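Local coordinates for Aureochrome1 (Vaucheria frigida, PDB 3UE6), which binds flavin mononucleotide in a PAS/LOV domain and acts as a blue-light photoreceptor, at residues 48-53 / 141-146; 96-101 / 109-114. All blocks are in the same frame, centred on the assembly; numbering follows the deposited sequence.

Contact 1 of 2, residues 48-53 / 141-146; sequences FVITDA and NYVGVQ. With FMN (flavin mononucleotide), chain G.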
loop_
_atom_site.group_PDB
_atom_site.type_symbol
_atom_site.label_atom_id
_atom_site.label_comp_id
_atom_site.label_asym_id
_atom_site.label_seq_id
_atom_site.Cartn_x
_atom_site.Cartn_y
_atom_site.Cartn_z
ATOM N N PHE A 48 3.960 -7.331 4.153
ATOM C CA PHE A 48 2.974 -6.330 4.527
ATOM C C PHE A 48 1.545 -6.828 4.384
ATOM O O PHE A 48 1.287 -7.862 3.767
ATOM C CB PHE A 48 3.170 -5.050 3.708
ATOM C CG PHE A 48 2.927 -5.226 2.234
ATOM C CD1 PHE A 48 1.656 -5.054 1.702
ATOM C CD2 PHE A 48 3.967 -5.556 1.378
ATOM C CE1 PHE A 48 1.428 -5.212 0.341
ATOM C CE2 PHE A 48 3.746 -5.714 0.018
ATOM C CZ PHE A 48 2.474 -5.542 -0.501
ATOM N N VAL A 49 0.623 -6.076 4.973
ATOM C CA VAL A 49 -0.800 -6.324 4.797
ATOM C C VAL A 49 -1.548 -5.010 4.572
ATOM O O VAL A 49 -1.026 -3.928 4.848
ATOM C CB VAL A 49 -1.409 -7.063 6.009
ATOM C CG1 VAL A 49 -0.720 -8.409 6.221
ATOM C CG2 VAL A 49 -1.296 -6.207 7.255
ATOM N N ILE A 50 -2.765 -5.117 4.052
ATOM C CA ILE A 50 -3.661 -3.974 3.943
ATOM C C ILE A 50 -4.969 -4.322 4.640
ATOM O O ILE A 50 -5.560 -5.366 4.371
ATOM C CB ILE A 50 -3.998 -3.639 2.481
ATOM C CG1 ILE A 50 -2.733 -3.544 1.627
ATOM C CG2 ILE A 50 -4.784 -2.335 2.413
ATOM C CD1 ILE A 50 -1.988 -2.238 1.774
ATOM N N THR A 51 -5.419 -3.452 5.536
ATOM C CA THR A 51 -6.703 -3.647 6.197
ATOM C C THR A 51 -7.716 -2.620 5.717
ATOM O O THR A 51 -7.345 -1.551 5.235
ATOM C CB THR A 51 -6.570 -3.556 7.722
ATOM O OG1 THR A 51 -6.242 -2.211 8.090
ATOM C CG2 THR A 51 -5.491 -4.501 8.216
ATOM N N ASP A 52 -8.994 -2.957 5.850
ATOM C CA ASP A 52 -10.070 -2.038 5.514
ATOM C C ASP A 52 -10.703 -1.509 6.794
ATOM O O ASP A 52 -11.391 -2.244 7.503
ATOM C CB ASP A 52 -11.124 -2.742 4.661
ATOM C CG ASP A 52 -12.081 -1.774 3.997
ATOM O OD1 ASP A 52 -12.334 -0.693 4.570
ATOM O OD2 ASP A 52 -12.575 -2.098 2.896
ATOM N N ALA A 53 -10.467 -0.234 7.090
ATOM C CA ALA A 53 -10.966 0.357 8.327
ATOM C C ALA A 53 -12.484 0.551 8.334
ATOM O O ALA A 53 -13.098 0.622 9.398
ATOM C CB ALA A 53 -10.259 1.680 8.602
ATOM N N ASN A 141 -7.979 3.065 5.216
ATOM C CA ASN A 141 -7.190 1.844 5.123
ATOM C C ASN A 141 -5.998 1.912 6.055
ATOM O O ASN A 141 -5.577 2.993 6.467
ATOM C CB ASN A 141 -6.664 1.641 3.703
ATOM C CG ASN A 141 -7.729 1.174 2.740
ATOM O OD1 ASN A 141 -8.105 1.898 1.819
ATOM N ND2 ASN A 141 -8.205 -0.052 2.928
ATOM N N TYR A 142 -5.440 0.750 6.372
ATOM C CA TYR A 142 -4.190 0.685 7.109
ATOM C C TYR A 142 -3.208 -0.192 6.354
ATOM O O TYR A 142 -3.604 -1.173 5.724
ATOM C CB TYR A 142 -4.415 0.117 8.511
ATOM C CG TYR A 142 -4.957 1.100 9.531
ATOM C CD1 TYR A 142 -4.099 1.902 10.272
ATOM C CD2 TYR A 142 -6.320 1.208 9.766
ATOM C CE1 TYR A 142 -4.583 2.795 11.213
ATOM C CE2 TYR A 142 -6.817 2.097 10.705
ATOM C CZ TYR A 142 -5.944 2.891 11.426
ATOM O OH TYR A 142 -6.426 3.783 12.362
ATOM N N VAL A 143 -1.933 0.167 6.404
ATOM C CA VAL A 143 -0.887 -0.702 5.888
ATOM C C VAL A 143 0.004 -1.153 7.044
ATOM O O VAL A 143 0.528 -0.330 7.793
ATOM C CB VAL A 143 -0.059 -0.019 4.772
ATOM C CG1 VAL A 143 0.449 1.347 5.222
ATOM C CG2 VAL A 143 1.091 -0.914 4.326
ATOM N N GLY A 144 0.138 -2.464 7.213
ATOM C CA GLY A 144 0.983 -3.015 8.257
ATOM C C GLY A 144 2.247 -3.606 7.665
ATOM O O GLY A 144 2.201 -4.278 6.637
ATOM N N VAL A 145 3.381 -3.354 8.308
ATOM C CA VAL A 145 4.654 -3.893 7.842
ATOM C C VAL A 145 5.332 -4.708 8.938
ATOM O O VAL A 145 5.635 -4.191 10.014
ATOM C CB VAL A 145 5.609 -2.781 7.376
ATOM C CG1 VAL A 145 6.943 -3.377 6.958
ATOM C CG2 VAL A 145 4.988 -1.995 6.234
ATOM N N GLN A 146 5.569 -5.984 8.659
ATOM C CA GLN A 146 6.193 -6.877 9.629
ATOM C C GLN A 146 7.643 -7.165 9.255
ATOM O O GLN A 146 8.015 -7.116 8.084
ATOM C CB GLN A 146 5.410 -8.189 9.735
ATOM C CG GLN A 146 3.972 -8.026 10.189
ATOM C CD GLN A 146 3.078 -7.440 9.115
ATOM O OE1 GLN A 146 3.392 -7.502 7.924
ATOM N NE2 GLN A 146 1.955 -6.865 9.530
HETATM N N1 FMN G . -0.574 -6.904 15.777
HETATM C C2 FMN G . 0.422 -7.844 15.939
HETATM O O2 FMN G . 0.601 -8.369 17.040
HETATM N N3 FMN G . 1.218 -8.192 14.868
HETATM C C4 FMN G . 1.023 -7.611 13.636
HETATM O O4 FMN G . 1.729 -7.923 12.683
HETATM C C4A FMN G . 0.018 -6.667 13.470
HETATM N N5 FMN G . -0.197 -6.070 12.239
HETATM C C5A FMN G . -1.195 -5.130 12.086
HETATM C C6 FMN G . -1.400 -4.539 10.848
HETATM C C7 FMN G . -2.401 -3.590 10.679
HETATM C C7M FMN G . -2.617 -2.952 9.333
HETATM C C8 FMN G . -3.201 -3.235 11.758
HETATM C C8M FMN G . -4.281 -2.212 11.572
HETATM C C9 FMN G . -2.996 -3.828 13.000
HETATM C C9A FMN G . -1.991 -4.779 13.168
HETATM N N10 FMN G . -1.782 -5.390 14.395
HETATM C C10 FMN G . -0.778 -6.316 14.549
HETATM C "C1'" FMN G . -2.597 -5.031 15.601
HETATM C "C2'" FMN G . -3.886 -5.819 15.755
HETATM O "O2'" FMN G . -4.532 -5.941 14.512
HETATM C "C3'" FMN G . -4.782 -5.086 16.749
HETATM O "O3'" FMN G . -5.084 -3.789 16.283
HETATM C "C4'" FMN G . -4.085 -5.003 18.103
HETATM O "O4'" FMN G . -3.890 -6.308 18.595
HETATM C "C5'" FMN G . -4.875 -4.204 19.136
HETATM O "O5'" FMN G . -6.255 -4.469 19.006
HETATM P P FMN G . -7.035 -5.436 20.032
HETATM O O1P FMN G . -6.458 -6.825 19.886
HETATM O O2P FMN G . -8.503 -5.472 19.691
HETATM O O3P FMN G . -6.869 -4.966 21.456
#

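Contact 2 of 2, residues 96-101 / 109-114; sequences VDKIRN and TSVCLL. With FMN (flavin mononucleotide), chain G.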
loop_
_atom_site.group_PDB
_atom_site.type_symbol
_atom_site.label_atom_id
_atom_site.label_comp_id
_atom_site.label_asym_id
_atom_site.label_seq_id
_atom_site.Cartn_x
_atom_site.Cartn_y
_atom_site.Cartn_z
ATOM N N VAL A 96 0.907 -4.438 22.994
ATOM C CA VAL A 96 -0.372 -4.451 22.291
ATOM C C VAL A 96 -1.159 -3.189 22.635
ATOM O O VAL A 96 -1.807 -2.603 21.770
ATOM C CB VAL A 96 -1.219 -5.684 22.642
ATOM C CG1 VAL A 96 -2.583 -5.599 21.981
ATOM C CG2 VAL A 96 -0.503 -6.956 22.226
ATOM N N ASP A 97 -1.102 -2.777 23.900
ATOM C CA ASP A 97 -1.722 -1.526 24.323
ATOM C C ASP A 97 -1.244 -0.369 23.448
ATOM O O ASP A 97 -2.050 0.432 22.973
ATOM C CB ASP A 97 -1.403 -1.212 25.791
ATOM C CG ASP A 97 -2.005 -2.215 26.758
ATOM O OD1 ASP A 97 -3.059 -2.798 26.445
ATOM O OD2 ASP A 97 -1.418 -2.417 27.841
ATOM N N LYS A 98 0.067 -0.281 23.240
ATOM C CA LYS A 98 0.627 0.818 22.462
ATOM C C LYS A 98 0.063 0.821 21.044
ATOM O O LYS A 98 -0.271 1.873 20.506
ATOM C CB LYS A 98 2.159 0.768 22.432
ATOM C CG LYS A 98 2.804 1.939 21.689
ATOM C CD LYS A 98 4.253 1.637 21.324
ATOM C CE LYS A 98 4.910 2.791 20.570
ATOM N NZ LYS A 98 5.054 4.000 21.423
ATOM N N ILE A 99 -0.052 -0.360 20.445
ATOM C CA ILE A 99 -0.604 -0.475 19.098
ATOM C C ILE A 99 -2.086 -0.112 19.016
ATOM O O ILE A 99 -2.501 0.616 18.118
ATOM C CB ILE A 99 -0.399 -1.882 18.507
ATOM C CG1 ILE A 99 1.096 -2.202 18.405
ATOM C CG2 ILE A 99 -1.062 -1.972 17.140
ATOM C CD1 ILE A 99 1.399 -3.638 18.014
ATOM N N ARG A 100 -2.887 -0.630 19.939
ATOM C CA ARG A 100 -4.301 -0.277 19.975
ATOM C C ARG A 100 -4.444 1.236 20.087
ATOM O O ARG A 100 -5.136 1.866 19.293
ATOM C CB ARG A 100 -4.995 -0.966 21.152
ATOM C CG ARG A 100 -6.492 -0.743 21.226
ATOM C CD ARG A 100 -7.152 -1.738 22.169
ATOM N NE ARG A 100 -6.543 -1.721 23.499
ATOM C CZ ARG A 100 -5.747 -2.668 23.987
ATOM N NH1 ARG A 100 -5.453 -3.742 23.269
ATOM N NH2 ARG A 100 -5.248 -2.542 25.209
ATOM N N ASN A 101 -3.761 1.813 21.068
ATOM C CA ASN A 101 -3.844 3.240 21.333
ATOM C C ASN A 101 -3.432 4.103 20.134
ATOM O O ASN A 101 -4.113 5.074 19.790
ATOM C CB ASN A 101 -3.025 3.588 22.574
ATOM C CG ASN A 101 -2.553 5.021 22.573
ATOM O OD1 ASN A 101 -3.270 5.925 22.997
ATOM N ND2 ASN A 101 -1.331 5.238 22.097
ATOM N N THR A 109 2.806 4.411 14.304
ATOM C CA THR A 109 3.902 3.995 15.171
ATOM C C THR A 109 4.435 2.623 14.797
ATOM O O THR A 109 3.872 1.926 13.951
ATOM C CB THR A 109 3.504 3.954 16.652
ATOM O OG1 THR A 109 2.360 3.112 16.822
ATOM C CG2 THR A 109 3.193 5.355 17.173
ATOM N N SER A 110 5.531 2.248 15.441
ATOM C CA SER A 110 6.097 0.922 15.288
ATOM C C SER A 110 6.374 0.329 16.660
ATOM O O SER A 110 6.758 1.039 17.594
ATOM C CB SER A 110 7.371 0.971 14.448
ATOM O OG SER A 110 8.285 1.920 14.955
ATOM N N VAL A 111 6.154 -0.974 16.779
ATOM C CA VAL A 111 6.368 -1.669 18.038
ATOM C C VAL A 111 7.059 -3.001 17.798
ATOM O O VAL A 111 6.861 -3.631 16.759
ATOM C CB VAL A 111 5.042 -1.928 18.771
ATOM C CG1 VAL A 111 5.315 -2.419 20.180
ATOM C CG2 VAL A 111 4.205 -0.670 18.805
ATOM N N CYS A 112 7.871 -3.423 18.760
ATOM C CA CYS A 112 8.503 -4.729 18.708
ATOM C C CYS A 112 7.870 -5.658 19.748
ATOM O O CYS A 112 7.977 -5.422 20.954
ATOM C CB CYS A 112 10.011 -4.604 18.932
ATOM S SG CYS A 112 10.918 -6.157 18.733
ATOM N N LEU A 113 7.202 -6.704 19.270
ATOM C CA LEU A 113 6.546 -7.670 20.151
ATOM C C LEU A 113 6.709 -9.112 19.663
ATOM O O LEU A 113 6.994 -9.355 18.486
ATOM C CB LEU A 113 5.059 -7.338 20.338
ATOM C CG LEU A 113 4.187 -6.873 19.165
ATOM C CD1 LEU A 113 4.552 -7.532 17.844
ATOM C CD2 LEU A 113 2.718 -7.105 19.489
ATOM N N LEU A 114 6.522 -10.060 20.578
ATOM C CA LEU A 114 6.552 -11.476 20.240
ATOM C C LEU A 114 5.294 -11.878 19.476
ATOM O O LEU A 114 4.177 -11.714 19.971
ATOM C CB LEU A 114 6.654 -12.318 21.510
ATOM C CG LEU A 114 7.095 -13.766 21.301
ATOM C CD1 LEU A 114 8.501 -13.785 20.736
ATOM C CD2 LEU A 114 7.021 -14.546 22.609
HETATM N N1 FMN G . -0.574 -6.904 15.777
HETATM C C2 FMN G . 0.422 -7.844 15.939
HETATM O O2 FMN G . 0.601 -8.369 17.040
HETATM N N3 FMN G . 1.218 -8.192 14.868
HETATM C C4 FMN G . 1.023 -7.611 13.636
HETATM O O4 FMN G . 1.729 -7.923 12.683
HETATM C C4A FMN G . 0.018 -6.667 13.470
HETATM N N5 FMN G . -0.197 -6.070 12.239
HETATM C C5A FMN G . -1.195 -5.130 12.086
HETATM C C6 FMN G . -1.400 -4.539 10.848
HETATM C C7 FMN G . -2.401 -3.590 10.679
HETATM C C7M FMN G . -2.617 -2.952 9.333
HETATM C C8 FMN G . -3.201 -3.235 11.758
HETATM C C8M FMN G . -4.281 -2.212 11.572
HETATM C C9 FMN G . -2.996 -3.828 13.000
HETATM C C9A FMN G . -1.991 -4.779 13.168
HETATM N N10 FMN G . -1.782 -5.390 14.395
HETATM C C10 FMN G . -0.778 -6.316 14.549
HETATM C "C1'" FMN G . -2.597 -5.031 15.601
HETATM C "C2'" FMN G . -3.886 -5.819 15.755
HETATM O "O2'" FMN G . -4.532 -5.941 14.512
HETATM C "C3'" FMN G . -4.782 -5.086 16.749
HETATM O "O3'" FMN G . -5.084 -3.789 16.283
HETATM C "C4'" FMN G . -4.085 -5.003 18.103
HETATM O "O4'" FMN G . -3.890 -6.308 18.595
HETATM C "C5'" FMN G . -4.875 -4.204 19.136
HETATM O "O5'" FMN G . -6.255 -4.469 19.006
HETATM P P FMN G . -7.035 -5.436 20.032
HETATM O O1P FMN G . -6.458 -6.825 19.886
HETATM O O2P FMN G . -8.503 -5.472 19.691
HETATM O O3P FMN G . -6.869 -4.966 21.456
#

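Contact 1 of 2, residues 48-53 / 141-146
The backbone carbonyl oxygen Thr51 O takes two donors from Asn141 and Tyr142. Asn141 ND2 reaches it at 2.9 Å in a nearly straight bond, with an angle of 174° at the hydrogen. The oxygen lies almost in the amide plane of Asn141. Tyr142 N, at 3.2 Å from Thr51 O, comes from the opposite face of the carbonyl plane. The side-chain amide thus adds a bond to the backbone pairing of the two strands. An alanine in place of Asn141 would probably leave Thr51 O with the longer backbone bond alone and open a gap beside Ile50 CG2. Thr51 N returns a bond of 2.9 Å to Tyr142 O. Val49 and Gly144 form the next hydrogen-bonded pair, N to O in both directions.

The face with Val49, Thr51 and Tyr142 meets the flavin. Thr51 OG1 sits between its own N and carbonyl carbon (chi1 68°), which places it near the edge of the Tyr142 ring. Thr51 CG2 turns to the dimethylbenzene end, 3.5 Å from FMN C7M. Gly144 has no side chain, and a CB there would clash with FMN C6. Just past the strand, Gln146 bends at chi2 (73°), and its NE2 gives a weak bond of 3.3 Å to FMN O4. On the other face Ile50 CD1 packs obliquely against Val143 CB at 4.2 Å. Leu37 and Leu41 of helix 36-43 cover Val143 on this face, and Ile50 meets Ile50 of the second subunit. The pairing is that of the first and last strands of a PAS sheet. The glutamine just after the last strand, near O4 and N5 of the isoalloxazine, is characteristic of a LOV flavin pocket.

Contact 2 of 2, residues 96-101 / 109-114
In this PAS/LOV fold, the helix that precedes strand 109-114 packs across one face of it and forms a wall of the flavin pocket. Ile99 and Val111 meet at the middle of this contact. The helix and strand segments run roughly antiparallel, with axes 8.7 Å apart. Ile99 CG1 lies 3.5 Å from Val111 CG2. Nearer the flavin, Ile99 CD1 and Leu113 CD2 meet tip to tip at 4.0 Å. The Ile99 side chain branches between two partners. CG1, anti to the carbonyl carbon (chi1 -61°), leads to the strand, while CG2 faces the ribityl carbon FMN C1'. Phe127 of strand 122-133 also packs on Ile99.

Lys98 lies extended over the strand. Its CD touches Val111 CG2 at 3.4 Å, and CE continues past Ser110 O. The chain then bends at chi4, and NZ forms a salt bridge with Glu164. Apolar methylenes therefore cover Val111 while the charge is carried beyond it.

Leu113 CD2 also approaches FMN O2 at 3.5 Å, and Val96 CG1 lies beside O4' of the ribityl chain. The Arg100 side chain reaches from the helix toward the phosphate. Its NH2 lies in a salt bridge with Asp97 OD1, although the hydrogen-bond geometry is weak. Its NH1 gives a hydrogen bond of 2.6 Å to FMN O3P, which lies near the guanidinium plane.

In the fold
From the N terminus, helix 36-43 leads into strand 48-52, the first half of contact 1. The chain then passes through strand 60-63 and short helices to helix 93-105. Contact 2 closes a short loop between this helix and strand 109-116. Strand 122-133 follows, and strand 139-145 returns to strand 48-52, closing contact 1. Contact 2 is therefore nested inside the long loop of contact 1. Contact 1 joins neighbouring strands within the sheet, while contact 2 lays a helix on its edge strand, with strand 122-133 between strands 109-116 and 139-145. Their centres are about 14 Å apart and they do not touch, but both reach the same flavin.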